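PDB 3SIM: protein, Family 18 Chitinase from Crocus vernus, which probably binds chitin and hydrolyses its glycosidic bonds as a TIM-barrel enzyme of glycosyl hydrolase family 18. Local coordinates for residues Gly201-Ala206 / Gly213-Ser218; Pro229-Phe234 / Phe263-Glu268; Ser240-Gly245 / Gln270-Ser275. All coordinates share one frame; numbering follows the deposited sequence.

Contact 1. Residues Gly201-Ala206 / Gly213-Ser218; sequences GYYNNA and GNVLIS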
ATOM      1  N   GLY A 201       8.933   0.869 -20.258  1.00 11.52           N
ATOM      2  CA  GLY A 201       7.950   1.745 -20.864  1.00 12.33           C
ATOM      3  C   GLY A 201       6.764   2.056 -19.936  1.00 12.07           C
ATOM      4  O   GLY A 201       6.329   3.164 -19.837  1.00 10.60           O
ATOM      5  N   TYR A 202       6.308   1.049 -19.228  1.00 11.80           N
ATOM      6  CA  TYR A 202       5.240   1.240 -18.241  1.00 11.97           C
ATOM      7  C   TYR A 202       5.679   2.152 -17.088  1.00 11.27           C
ATOM      8  O   TYR A 202       4.947   2.977 -16.692  1.00 11.56           O
ATOM      9  CB  TYR A 202       4.616  -0.069 -17.731  1.00 11.88           C
ATOM     10  CG  TYR A 202       3.910  -0.930 -18.769  1.00 13.80           C
ATOM     11  CD1 TYR A 202       3.227  -0.373 -19.843  1.00 15.09           C
ATOM     12  CD2 TYR A 202       3.964  -2.292 -18.692  1.00 14.63           C
ATOM     13  CE1 TYR A 202       2.627  -1.153 -20.783  1.00 13.44           C
ATOM     14  CE2 TYR A 202       3.373  -3.068 -19.623  1.00 16.63           C
ATOM     15  CZ  TYR A 202       2.700  -2.502 -20.659  1.00 15.95           C
ATOM     16  OH  TYR A 202       2.115  -3.306 -21.542  1.00 17.20           O
ATOM     17  N   TYR A 203       6.887   1.959 -16.599  1.00  9.26           N
ATOM     18  CA  TYR A 203       7.436   2.792 -15.569  1.00 10.07           C
ATOM     19  C   TYR A 203       7.542   4.260 -15.984  1.00 10.67           C
ATOM     20  O   TYR A 203       7.100   5.102 -15.279  1.00  8.97           O
ATOM     21  CB  TYR A 203       8.809   2.331 -15.054  1.00  9.69           C
ATOM     22  CG  TYR A 203       9.296   3.316 -14.027  1.00 11.32           C
ATOM     23  CD1 TYR A 203      10.057   4.394 -14.360  1.00 10.57           C
ATOM     24  CD2 TYR A 203       8.848   3.238 -12.741  1.00 11.28           C
ATOM     25  CE1 TYR A 203      10.392   5.317 -13.426  1.00 13.57           C
ATOM     26  CE2 TYR A 203       9.177   4.124 -11.808  1.00 12.18           C
ATOM     27  CZ  TYR A 203       9.948   5.172 -12.121  1.00 16.81           C
ATOM     28  OH  TYR A 203      10.265   6.046 -11.162  1.00 20.95           O
ATOM     29  N   ASN A 204       8.102   4.525 -17.136  1.00 11.70           N
ATOM     30  CA  ASN A 204       8.179   5.867 -17.624  1.00 12.38           C
ATOM     31  C   ASN A 204       6.778   6.499 -17.850  1.00 12.00           C
ATOM     32  O   ASN A 204       6.619   7.637 -17.590  1.00 13.05           O
ATOM     33  CB  ASN A 204       9.139   6.027 -18.791  1.00 12.80           C
ATOM     34  CG  ASN A 204      10.633   5.718 -18.420  1.00 15.46           C
ATOM     35  OD1 ASN A 204      11.246   6.281 -17.573  1.00 15.73           O
ATOM     36  ND2 ASN A 204      11.175   4.872 -19.148  1.00 20.34           N
ATOM     37  N   ASN A 205       5.810   5.709 -18.279  1.00 11.36           N
ATOM     38  CA  ASN A 205       4.443   6.155 -18.438  1.00 11.33           C
ATOM     39  C   ASN A 205       3.846   6.600 -17.066  1.00 11.01           C
ATOM     40  O   ASN A 205       3.296   7.643 -16.980  1.00 10.64           O
ATOM     41  CB  ASN A 205       3.529   5.069 -19.001  1.00 11.62           C
ATOM     42  CG  ASN A 205       3.760   4.724 -20.488  1.00 17.96           C
ATOM     43  OD1 ASN A 205       4.295   5.461 -21.258  1.00 25.09           O
ATOM     44  ND2 ASN A 205       3.257   3.586 -20.864  0.50 16.24           N
ATOM     45  N   ALA A 206       4.044   5.777 -16.037  1.00  8.73           N
ATOM     46  CA  ALA A 206       3.614   6.051 -14.675  1.00  9.71           C
ATOM     47  C   ALA A 206       4.231   7.333 -14.035  1.00 10.44           C
ATOM     48  O   ALA A 206       3.518   8.117 -13.463  1.00 10.93           O
ATOM     49  CB  ALA A 206       3.865   4.914 -13.832  1.00  8.95           C
ATOM     50  N   GLY A 213       5.618  13.043  -8.675  1.00 16.58           N
ATOM     51  CA  GLY A 213       5.324  12.130  -7.596  1.00 14.17           C
ATOM     52  C   GLY A 213       6.424  11.084  -7.647  1.00 12.98           C
ATOM     53  O   GLY A 213       6.941  10.829  -8.702  1.00 13.86           O
ATOM     54  N   ASN A 214       6.822  10.515  -6.527  1.00 11.14           N
ATOM     55  CA  ASN A 214       7.844   9.503  -6.566  1.00 10.07           C
ATOM     56  C   ASN A 214       7.205   8.067  -6.710  1.00  9.99           C
ATOM     57  O   ASN A 214       6.581   7.555  -5.810  1.00  8.98           O
ATOM     58  CB  ASN A 214       8.822   9.552  -5.373  1.00 11.35           C
ATOM     59  CG  ASN A 214       9.618  10.897  -5.209  1.00 13.28           C
ATOM     60  OD1 ASN A 214       9.982  11.180  -4.152  1.00 20.51           O
ATOM     61  ND2 ASN A 214       9.862  11.623  -6.214  1.00 10.81           N
ATOM     62  N   VAL A 215       7.418   7.449  -7.861  1.00  8.82           N
ATOM     63  CA  VAL A 215       6.847   6.139  -8.133  1.00  7.70           C
ATOM     64  C   VAL A 215       7.833   4.983  -7.869  1.00  8.36           C
ATOM     65  O   VAL A 215       8.822   4.827  -8.531  1.00  8.86           O
ATOM     66  CB  VAL A 215       6.330   6.032  -9.605  1.00  7.76           C
ATOM     67  CG1 VAL A 215       5.586   4.767  -9.836  1.00  8.06           C
ATOM     68  CG2 VAL A 215       5.554   7.230 -10.023  1.00  6.27           C
ATOM     69  N   LEU A 216       7.474   4.192  -6.885  1.00  8.59           N
ATOM     70  CA  LEU A 216       8.027   2.882  -6.625  1.00  9.47           C
ATOM     71  C   LEU A 216       7.650   1.803  -7.660  1.00  8.92           C
ATOM     72  O   LEU A 216       6.605   1.795  -8.242  1.00  8.68           O
ATOM     73  CB  LEU A 216       7.746   2.348  -5.217  1.00  8.99           C
ATOM     74  CG  LEU A 216       7.783   3.050  -3.848  1.00 13.05           C
ATOM     75  CD1 LEU A 216       8.647   2.364  -2.897  1.00  9.83           C
ATOM     76  CD2 LEU A 216       8.037   4.534  -3.836  1.00  9.01           C
ATOM     77  N   ILE A 217       8.588   0.944  -7.918  1.00  7.90           N
ATOM     78  CA  ILE A 217       8.329  -0.303  -8.621  1.00  6.64           C
ATOM     79  C   ILE A 217       7.855  -1.420  -7.671  1.00  7.62           C
ATOM     80  O   ILE A 217       7.987  -1.301  -6.514  1.00  7.66           O
ATOM     81  CB  ILE A 217       9.448  -0.731  -9.545  1.00  6.62           C
ATOM     82  CG1 ILE A 217      10.706  -1.099  -8.748  1.00  5.87           C
ATOM     83  CG2 ILE A 217       9.730   0.305 -10.646  1.00  5.71           C
ATOM     84  CD1 ILE A 217      11.885  -1.613  -9.560  1.00  5.01           C
ATOM     85  N   SER A 218       7.336  -2.491  -8.219  1.00  8.44           N
ATOM     86  CA  SER A 218       6.734  -3.546  -7.422  1.00  8.94           C
ATOM     87  C   SER A 218       6.640  -4.924  -8.084  1.00  9.35           C
ATOM     88  O   SER A 218       6.672  -5.035  -9.241  1.00  9.14           O
ATOM     89  CB  SER A 218       5.356  -3.094  -6.943  1.00  8.53           C
ATOM     90  OG  SER A 218       4.473  -2.996  -7.961  1.00  8.44           O
TER
HETATM   91  O   HOH W   1       8.844   8.639 -10.127  1.00 15.23           O
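Y203 and A206 of helix 196-209 meet V215 and I217 of strand 215-220, and the Y203 ring does most of the bridging. The two axes come within 9.6 Å and run nearly antiparallel, at 153°.

The polar interactions gather at the phenol end. V215 O lies at the edge of the Y203 ring, in its plane, and is 3.2 Å from Y203 OH. A hydrogen bond is possible here but not settled, because the one phenolic proton has a second acceptor in range. Water 1 stands 3.1 Å from Y203 OH with the direction undecided; it accepts from V215 N (2.9 Å) and donates to G213 O (3.2 Å), joining the backbone at G213 and V215 to the phenol oxygen.

The apolar interactions lie nearer the helix. A chi1 of 178° sets the ring of Y203 opposite its own amide nitrogen and carries the ring's far end to the strand. CD2 of Y203 meets CG2 of I217 at 3.7 Å, the two side chains crossing at about a right angle, while CE2 of Y203 lies 4.1 Å from CB of V215. A206 CB reaches V215 CG1 more loosely, at 4.4 Å. L241 of helix 230-243 also packs on both Y203 and I217, and the strand itself pairs with its neighbours through L216 to I183 and I217 to G249 and A251.

This is the second half of a beta-alpha-beta unit. Its chemistry implies a mixed seam: carbon packing seats the helix on the strand, while the buried phenol oxygen is met by a main-chain carbonyl and a bound water.

Contact 2. Residues Pro229-Phe234 / Phe263-Glu268; sequences PVDKGF and FRYEEE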
ATOM      1  N   PRO A 229       7.696 -10.945 -13.880  1.00 17.42           N
ATOM      2  CA  PRO A 229       8.027 -11.713 -12.696  1.00 17.51           C
ATOM      3  C   PRO A 229       9.382 -11.405 -12.109  1.00 16.58           C
ATOM      4  O   PRO A 229      10.339 -11.150 -12.789  1.00 14.84           O
ATOM      5  CB  PRO A 229       7.953 -13.145 -13.184  1.00 17.53           C
ATOM      6  CG  PRO A 229       7.178 -13.078 -14.474  1.00 18.47           C
ATOM      7  CD  PRO A 229       7.581 -11.809 -15.048  1.00 19.09           C
ATOM      8  N   VAL A 230       9.399 -11.527 -10.798  1.00 17.98           N
ATOM      9  CA  VAL A 230      10.472 -11.080  -9.956  1.00 19.49           C
ATOM     10  C   VAL A 230      11.762 -11.696 -10.347  1.00 20.76           C
ATOM     11  O   VAL A 230      12.749 -11.102 -10.228  1.00 22.34           O
ATOM     12  CB  VAL A 230      10.434 -11.590  -8.521  1.00 19.60           C
ATOM     13  CG1 VAL A 230      11.091 -10.626  -7.598  1.00 16.58           C
ATOM     14  CG2 VAL A 230       9.114 -12.210  -8.092  1.00 20.84           C
ATOM     15  N   ASP A 231      11.724 -12.934 -10.745  1.00 22.07           N
ATOM     16  CA  ASP A 231      12.910 -13.615 -11.105  1.00 23.01           C
ATOM     17  C   ASP A 231      13.041 -13.937 -12.559  1.00 23.78           C
ATOM     18  O   ASP A 231      13.806 -14.780 -12.918  1.00 23.95           O
ATOM     19  CB  ASP A 231      13.123 -14.840 -10.237  0.50 23.40           C
ATOM     20  CG  ASP A 231      12.042 -15.871 -10.350  1.00 25.32           C
ATOM     21  OD1 ASP A 231      11.222 -15.903 -11.242  1.00 30.04           O
ATOM     22  OD2 ASP A 231      12.088 -16.700  -9.518  1.00 29.41           O
ATOM     23  N   LYS A 232      12.224 -13.287 -13.356  1.00 22.81           N
ATOM     24  CA  LYS A 232      12.280 -13.387 -14.803  1.00 21.81           C
ATOM     25  C   LYS A 232      12.561 -12.062 -15.571  1.00 20.25           C
ATOM     26  O   LYS A 232      12.140 -11.841 -16.644  1.00 19.69           O
ATOM     27  CB  LYS A 232      11.170 -14.245 -15.344  1.00 21.33           C
ATOM     28  CG  LYS A 232      11.350 -15.709 -14.919  1.00 23.80           C
ATOM     29  CD  LYS A 232      10.241 -16.622 -15.359  1.00 26.92           C
ATOM     30  CE  LYS A 232      10.647 -18.079 -15.366  1.00 28.97           C
ATOM     31  NZ  LYS A 232      10.284 -18.746 -14.163  1.00 31.33           N
ATOM     32  N   GLY A 233      13.363 -11.245 -14.951  1.00 18.89           N
ATOM     33  CA  GLY A 233      13.847 -10.028 -15.512  1.00 16.76           C
ATOM     34  C   GLY A 233      13.485  -8.767 -14.748  1.00 15.77           C
ATOM     35  O   GLY A 233      13.966  -7.746 -15.070  1.00 15.01           O
ATOM     36  N   PHE A 234      12.729  -8.888 -13.664  1.00 14.41           N
ATOM     37  CA  PHE A 234      12.403  -7.726 -12.865  1.00 13.82           C
ATOM     38  C   PHE A 234      13.692  -7.013 -12.395  1.00 13.62           C
ATOM     39  O   PHE A 234      13.797  -5.857 -12.531  1.00 13.53           O
ATOM     40  CB  PHE A 234      11.550  -8.090 -11.641  1.00 13.81           C
ATOM     41  CG  PHE A 234      11.348  -6.957 -10.639  1.00 14.32           C
ATOM     42  CD1 PHE A 234      12.180  -6.817  -9.566  1.00 12.65           C
ATOM     43  CD2 PHE A 234      10.277  -6.113 -10.708  1.00 14.25           C
ATOM     44  CE1 PHE A 234      11.979  -5.864  -8.652  1.00 14.16           C
ATOM     45  CE2 PHE A 234      10.122  -5.124  -9.771  1.00 12.00           C
ATOM     46  CZ  PHE A 234      11.001  -5.005  -8.783  1.00 13.36           C
ATOM     47  N   PHE A 263      10.408 -16.173   1.842  1.00 10.93           N
ATOM     48  CA  PHE A 263      10.897 -14.825   1.887  1.00 10.09           C
ATOM     49  C   PHE A 263      12.189 -14.618   1.066  1.00  9.79           C
ATOM     50  O   PHE A 263      12.907 -13.697   1.276  1.00  7.98           O
ATOM     51  CB  PHE A 263      11.036 -14.372   3.317  1.00 10.32           C
ATOM     52  CG  PHE A 263       9.780 -14.599   4.138  1.00 10.47           C
ATOM     53  CD1 PHE A 263       8.653 -13.882   3.905  1.00 11.80           C
ATOM     54  CD2 PHE A 263       9.721 -15.582   5.068  1.00 13.43           C
ATOM     55  CE1 PHE A 263       7.530 -14.110   4.623  1.00 12.21           C
ATOM     56  CE2 PHE A 263       8.569 -15.804   5.807  1.00 15.03           C
ATOM     57  CZ  PHE A 263       7.495 -15.094   5.583  1.00 13.08           C
ATOM     58  N   ARG A 264      12.434 -15.493   0.116  1.00  9.40           N
ATOM     59  CA  ARG A 264      13.623 -15.352  -0.681  1.00 10.77           C
ATOM     60  C   ARG A 264      13.631 -14.013  -1.461  1.00 10.29           C
ATOM     61  O   ARG A 264      14.599 -13.354  -1.518  1.00 11.64           O
ATOM     62  CB  ARG A 264      13.885 -16.559  -1.565  1.00 11.92           C
ATOM     63  CG  ARG A 264      13.316 -16.565  -2.873  1.00 13.84           C
ATOM     64  CD  ARG A 264      14.234 -17.240  -3.871  1.00 19.61           C
ATOM     65  NE  ARG A 264      14.268 -18.669  -3.710  1.00 19.34           N
ATOM     66  CZ  ARG A 264      15.350 -19.427  -3.810  1.00 15.69           C
ATOM     67  NH1 ARG A 264      16.508 -18.935  -4.100  1.00 14.73           N
ATOM     68  NH2 ARG A 264      15.221 -20.681  -3.616  1.00 17.02           N
ATOM     69  N   TYR A 265      12.490 -13.639  -1.977  1.00  9.75           N
ATOM     70  CA  TYR A 265      12.343 -12.411  -2.714  1.00 10.32           C
ATOM     71  C   TYR A 265      12.540 -11.118  -1.884  1.00 10.04           C
ATOM     72  O   TYR A 265      13.180 -10.255  -2.275  1.00 11.26           O
ATOM     73  CB  TYR A 265      11.170 -12.459  -3.691  1.00  9.06           C
ATOM     74  CG  TYR A 265      11.260 -13.665  -4.679  1.00 11.46           C
ATOM     75  CD1 TYR A 265      12.308 -13.782  -5.599  1.00 10.90           C
ATOM     76  CD2 TYR A 265      10.315 -14.676  -4.667  1.00  9.73           C
ATOM     77  CE1 TYR A 265      12.380 -14.853  -6.464  1.00 12.59           C
ATOM     78  CE2 TYR A 265      10.383 -15.733  -5.546  1.00  9.63           C
ATOM     79  CZ  TYR A 265      11.403 -15.837  -6.422  1.00  8.98           C
ATOM     80  OH  TYR A 265      11.397 -16.909  -7.237  1.00 14.44           O
ATOM     81  N   GLU A 266      11.984 -11.101  -0.678  1.00  9.63           N
ATOM     82  CA  GLU A 266      12.208  -9.992   0.242  1.00  9.75           C
ATOM     83  C   GLU A 266      13.704  -9.796   0.499  1.00 10.34           C
ATOM     84  O   GLU A 266      14.203  -8.670   0.486  1.00  9.85           O
ATOM     85  CB  GLU A 266      11.474 -10.233   1.563  1.00  8.99           C
ATOM     86  CG  GLU A 266       9.998  -9.872   1.526  1.00 10.54           C
ATOM     87  CD  GLU A 266       9.135 -10.999   0.993  1.00 10.59           C
ATOM     88  OE1 GLU A 266       7.896 -10.849   0.989  1.00 11.25           O
ATOM     89  OE2 GLU A 266       9.698 -12.034   0.579  1.00  6.50           O
ATOM     90  N   GLU A 267      14.406 -10.903   0.713  1.00  9.71           N
ATOM     91  CA  GLU A 267      15.840 -10.870   0.973  1.00 11.39           C
ATOM     92  C   GLU A 267      16.635 -10.428  -0.254  1.00 10.59           C
ATOM     93  O   GLU A 267      17.643  -9.733  -0.127  1.00 11.30           O
ATOM     94  CB  GLU A 267      16.329 -12.240   1.448  1.00 11.36           C
ATOM     95  CG  GLU A 267      17.763 -12.248   1.949  1.00 16.98           C
ATOM     96  CD  GLU A 267      18.219 -13.625   2.387  1.00 20.34           C
ATOM     97  N   GLU A 268      16.185 -10.833  -1.438  1.00 10.41           N
ATOM     98  CA  GLU A 268      16.887 -10.495  -2.647  1.00  9.55           C
ATOM     99  C   GLU A 268      16.784  -9.005  -2.999  1.00  9.33           C
ATOM    100  O   GLU A 268      17.709  -8.392  -3.381  1.00  9.69           O
ATOM    101  CB  GLU A 268      16.458 -11.380  -3.823  1.00  9.79           C
ATOM    102  CG  GLU A 268      17.153 -11.073  -5.168  1.00 11.91           C
ATOM    103  CD  GLU A 268      16.898 -12.080  -6.349  1.00 16.51           C
ATOM    104  OE1 GLU A 268      17.665 -12.128  -7.282  1.00 17.61           O
ATOM    105  OE2 GLU A 268      15.922 -12.770  -6.350  1.00 17.02           O
TER
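The ring of Y265 reaches from helix 264-274 to V230 and D231, at the start of helix 230-243, and presents a different part of itself to each. V230 takes a face: its CG2 sits 4.2 Å from the ring centroid and only 7° off the normal, which is the geometry of a CH-pi contact. CG1 of V230 lies above the same face but beyond its outline, 3.9 Å from Y265 CD1. The opposite face is filled from within the tyrosine's own helix by R264, whose CG lies 3.8 Å above the plane over the ring centre, so the ring is sandwiched between two aliphatic groups.

D231 comes instead at the edge. Its CG stands between the backbone N and the carbonyl carbon (chi1 62°), which directs the carboxylate at the phenol, and the carboxylate plane is turned 77° from the ring plane. Y265 OH donates to D231 OD2, although the modelled separation of 2.4 Å is so short that its exact length is doubtful. CB of D231 adds a touch on Y265 CE1 at 3.8 Å.

On the inner side, V230 and Y265 both rest on F219 of strand 215-220. Two helices that follow adjacent parallel strands, 215-220 and 250-253, thus meet at their N-terminal ends over the sheet, the arrangement of the outer helical layer of a TIM barrel.

Contact 3. Residues Ser240-Gly245 / Gln270-Ser275; sequences SLKNKG and QAFLVS
K242 leaves helix 230-243 with its chain pointing away from its own amide nitrogen (chi1 -164°) and stays extended through every later torsion, a reach that carries NZ to the C-terminal end of helix 264-274. In F272 a chi1 of 172° places the ring on the far side of CB from the main-chain N and turns it back towards the lysine, and the two side chains slide past each other in opposite directions. CD of K242 approaches F272 CZ obliquely, at 3.7 Å. Further out, NZ of K242 hangs over the ring face, 4.7 Å from the F272 centroid and 10° off the normal, a cation-pi contact.

The same ammonium group donates two hydrogen bonds. One goes to F272 O at 3.1 Å, nearly in line with the carbonyl. The other goes to S275 O, in the C-terminal carboxylate, at 2.9 Å, with NZ above the carboxylate plane and not on a lone pair. S275 OG also donates to F272 O, at 3.0 Å, giving that carbonyl two donors; although K242 NZ lies close to the same hydroxyl, the angle is too poor for a bond. Were K242 replaced by an alanine, the terminal carboxylate would probably lose its cationic donor and the F272 face the ammonium over it.

Outside the pair, F272 packs on A238 and T239 of helix 230-243 and meets the ring of F235. Beyond K242 that helix closes in a Schellman motif at G245, with G245 N bonded to K242 O.

Chemically, one ammonium group has three partners: two oxygen acceptors, a helix-end carbonyl and the terminal carboxylate, and the face of an aromatic ring. The negative end of the helix and the chain terminus probably both steady it.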
ATOM      1  N   SER A 240      18.454  -1.041 -14.580  1.00 11.87           N
ATOM      2  CA  SER A 240      18.438   0.095 -15.473  1.00 11.57           C
ATOM      3  C   SER A 240      17.889   1.344 -14.764  1.00 12.22           C
ATOM      4  O   SER A 240      18.464   2.399 -14.880  1.00 12.65           O
ATOM      5  CB  SER A 240      17.606  -0.158 -16.715  1.00 12.37           C
ATOM      6  OG  SER A 240      18.133  -1.152 -17.504  0.50 12.51           O
ATOM      7  N   LEU A 241      16.812   1.169 -14.010  1.00 10.26           N
ATOM      8  CA  LEU A 241      16.281   2.237 -13.245  1.00 10.66           C
ATOM      9  C   LEU A 241      17.279   2.778 -12.216  1.00 10.53           C
ATOM     10  O   LEU A 241      17.415   3.944 -12.117  1.00 10.75           O
ATOM     11  CB  LEU A 241      14.948   1.856 -12.642  1.00  9.89           C
ATOM     12  CG  LEU A 241      13.749   1.689 -13.567  1.00 12.79           C
ATOM     13  CD1 LEU A 241      12.475   1.362 -12.847  1.00 11.64           C
ATOM     14  CD2 LEU A 241      13.583   2.839 -14.516  1.00 10.34           C
ATOM     15  N   LYS A 242      17.977   1.902 -11.523  1.00 11.08           N
ATOM     16  CA  LYS A 242      18.960   2.298 -10.544  1.00 11.55           C
ATOM     17  C   LYS A 242      20.137   3.144 -11.157  1.00 11.38           C
ATOM     18  O   LYS A 242      20.409   4.180 -10.665  1.00 10.68           O
ATOM     19  CB  LYS A 242      19.466   1.073  -9.796  1.00 11.77           C
ATOM     20  CG  LYS A 242      20.208   1.313  -8.510  1.00 14.08           C
ATOM     21  CD  LYS A 242      20.483   0.010  -7.812  1.00 16.74           C
ATOM     22  CE  LYS A 242      21.470   0.167  -6.691  1.00 25.35           C
ATOM     23  NZ  LYS A 242      22.073  -1.069  -6.250  1.00 29.32           N
ATOM     24  N   ASN A 243      20.680   2.702 -12.277  1.00 11.35           N
ATOM     25  CA  ASN A 243      21.766   3.337 -13.022  1.00 11.87           C
ATOM     26  C   ASN A 243      21.390   4.741 -13.509  1.00 12.97           C
ATOM     27  O   ASN A 243      22.186   5.599 -13.608  1.00 11.75           O
ATOM     28  CB  ASN A 243      22.239   2.449 -14.176  1.00 11.79           C
ATOM     29  CG  ASN A 243      22.956   1.159 -13.704  1.00 12.92           C
ATOM     30  OD1 ASN A 243      23.418   1.057 -12.623  1.00 12.69           O
ATOM     31  ND2 ASN A 243      23.072   0.216 -14.592  1.00 15.12           N
ATOM     32  N   LYS A 244      20.121   4.901 -13.816  1.00 13.70           N
ATOM     33  CA  LYS A 244      19.565   6.140 -14.257  1.00 15.71           C
ATOM     34  C   LYS A 244      19.143   7.149 -13.155  1.00 15.22           C
ATOM     35  O   LYS A 244      18.753   8.194 -13.436  1.00 15.37           O
ATOM     36  CB  LYS A 244      18.474   5.871 -15.296  1.00 17.00           C
ATOM     37  CG  LYS A 244      18.980   5.477 -16.617  1.00 19.35           C
ATOM     38  CD  LYS A 244      18.101   4.532 -17.237  1.00 27.33           C
ATOM     39  CE  LYS A 244      16.917   5.165 -17.747  1.00 26.51           C
ATOM     40  NZ  LYS A 244      15.979   5.204 -16.782  1.00 31.41           N
ATOM     41  N   GLY A 245      19.267   6.796 -11.909  1.00 15.14           N
ATOM     42  CA  GLY A 245      18.777   7.636 -10.860  1.00 15.25           C
ATOM     43  C   GLY A 245      17.255   7.614 -10.741  1.00 16.53           C
ATOM     44  O   GLY A 245      16.689   8.493 -10.253  1.00 16.48           O
ATOM     45  N   GLN A 270      15.893  -6.328  -0.980  1.00  8.56           N
ATOM     46  CA  GLN A 270      16.581  -5.493  -0.035  1.00  8.37           C
ATOM     47  C   GLN A 270      18.112  -5.404  -0.262  1.00  8.60           C
ATOM     48  O   GLN A 270      18.640  -4.346  -0.269  1.00  9.55           O
ATOM     49  CB  GLN A 270      16.237  -5.905   1.406  1.00  7.88           C
ATOM     50  CG  GLN A 270      14.848  -5.580   1.872  1.00  8.99           C
ATOM     51  CD  GLN A 270      14.519  -6.157   3.219  1.00 10.19           C
ATOM     52  OE1 GLN A 270      14.033  -7.235   3.305  1.00 16.52           O
ATOM     53  NE2 GLN A 270      14.774  -5.439   4.229  1.00  4.44           N
ATOM     54  N   ALA A 271      18.732  -6.540  -0.517  1.00  8.46           N
ATOM     55  CA  ALA A 271      20.146  -6.635  -0.880  1.00 10.08           C
ATOM     56  C   ALA A 271      20.434  -5.872  -2.154  1.00 10.81           C
ATOM     57  O   ALA A 271      21.349  -5.163  -2.183  1.00 11.53           O
ATOM     58  CB  ALA A 271      20.588  -8.029  -1.020  1.00  9.52           C
ATOM     59  N   PHE A 272      19.545  -5.978  -3.129  1.00 10.73           N
ATOM     60  CA  PHE A 272      19.663  -5.244  -4.365  1.00 10.15           C
ATOM     61  C   PHE A 272      19.631  -3.721  -4.069  1.00 10.46           C
ATOM     62  O   PHE A 272      20.396  -3.040  -4.571  1.00 10.94           O
ATOM     63  CB  PHE A 272      18.586  -5.617  -5.402  1.00  9.86           C
ATOM     64  CG  PHE A 272      18.572  -4.724  -6.634  1.00 11.46           C
ATOM     65  CD1 PHE A 272      19.458  -4.910  -7.642  1.00 11.55           C
ATOM     66  CD2 PHE A 272      17.711  -3.658  -6.744  1.00 12.74           C
ATOM     67  CE1 PHE A 272      19.476  -4.099  -8.690  1.00 12.36           C
ATOM     68  CE2 PHE A 272      17.735  -2.862  -7.818  1.00 12.02           C
ATOM     69  CZ  PHE A 272      18.622  -3.089  -8.795  1.00 13.77           C
ATOM     70  N   LEU A 273      18.731  -3.254  -3.231  1.00 10.50           N
ATOM     71  CA  LEU A 273      18.570  -1.834  -2.964  1.00 11.11           C
ATOM     72  C   LEU A 273      19.840  -1.159  -2.387  1.00 12.14           C
ATOM     73  O   LEU A 273      20.229  -0.109  -2.745  1.00 11.38           O
ATOM     74  CB  LEU A 273      17.356  -1.586  -2.085  1.00 10.02           C
ATOM     75  CG  LEU A 273      16.050  -1.593  -2.870  1.00 13.66           C
ATOM     76  CD1 LEU A 273      14.919  -1.800  -1.990  1.00  9.75           C
ATOM     77  CD2 LEU A 273      15.867  -0.385  -3.795  1.00 11.81           C
ATOM     78  N   VAL A 274      20.459  -1.880  -1.497  1.00 12.56           N
ATOM     79  CA  VAL A 274      21.525  -1.432  -0.680  1.00 15.17           C
ATOM     80  C   VAL A 274      22.941  -1.556  -1.336  1.00 16.77           C
ATOM     81  O   VAL A 274      23.833  -0.984  -0.860  1.00 15.91           O
ATOM     82  CB  VAL A 274      21.298  -2.204   0.633  1.00 14.73           C
ATOM     83  CG1 VAL A 274      22.318  -3.140   1.010  1.00 12.78           C
ATOM     84  CG2 VAL A 274      20.587  -1.445   1.659  1.00 15.26           C
ATOM     85  N   SER A 275      23.052  -2.303  -2.434  1.00 18.33           N
ATOM     86  CA  SER A 275      24.299  -2.568  -3.151  1.00 20.49           C
ATOM     87  C   SER A 275      24.902  -1.411  -3.968  1.00 21.95           C
ATOM     88  O   SER A 275      24.197  -0.543  -4.359  1.00 22.11           O
ATOM     89  CB  SER A 275      24.139  -3.797  -4.026  1.00 21.20           C
ATOM     90  OG  SER A 275      23.287  -3.576  -5.101  1.00 22.74           O
ATOM     91  OXT SER A 275      26.105  -1.380  -4.224  1.00 23.33           O
TER

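The three contacts lie along the C-terminal part of the barrel, on helix 196-209, strand 215-220, helix 230-243 and, after strand 250-253, helix 264-274. Contact 1 closes before the other two open, and it joins helix to strand. Contacts 2 and 3 interleave along the chain and share the same two helices, one at their N-terminal and one at their C-terminal ends, with centres about 14 Å apart; the helices therefore run in the same direction. Contact 1 is about 18 Å from contact 2 and about 15 Å from contact 3, centre to centre, yet I217 touches both F234 and L241. Helix 230-243 thus packs inward on strand 215-220 and beside helix 264-274 within the outer layer.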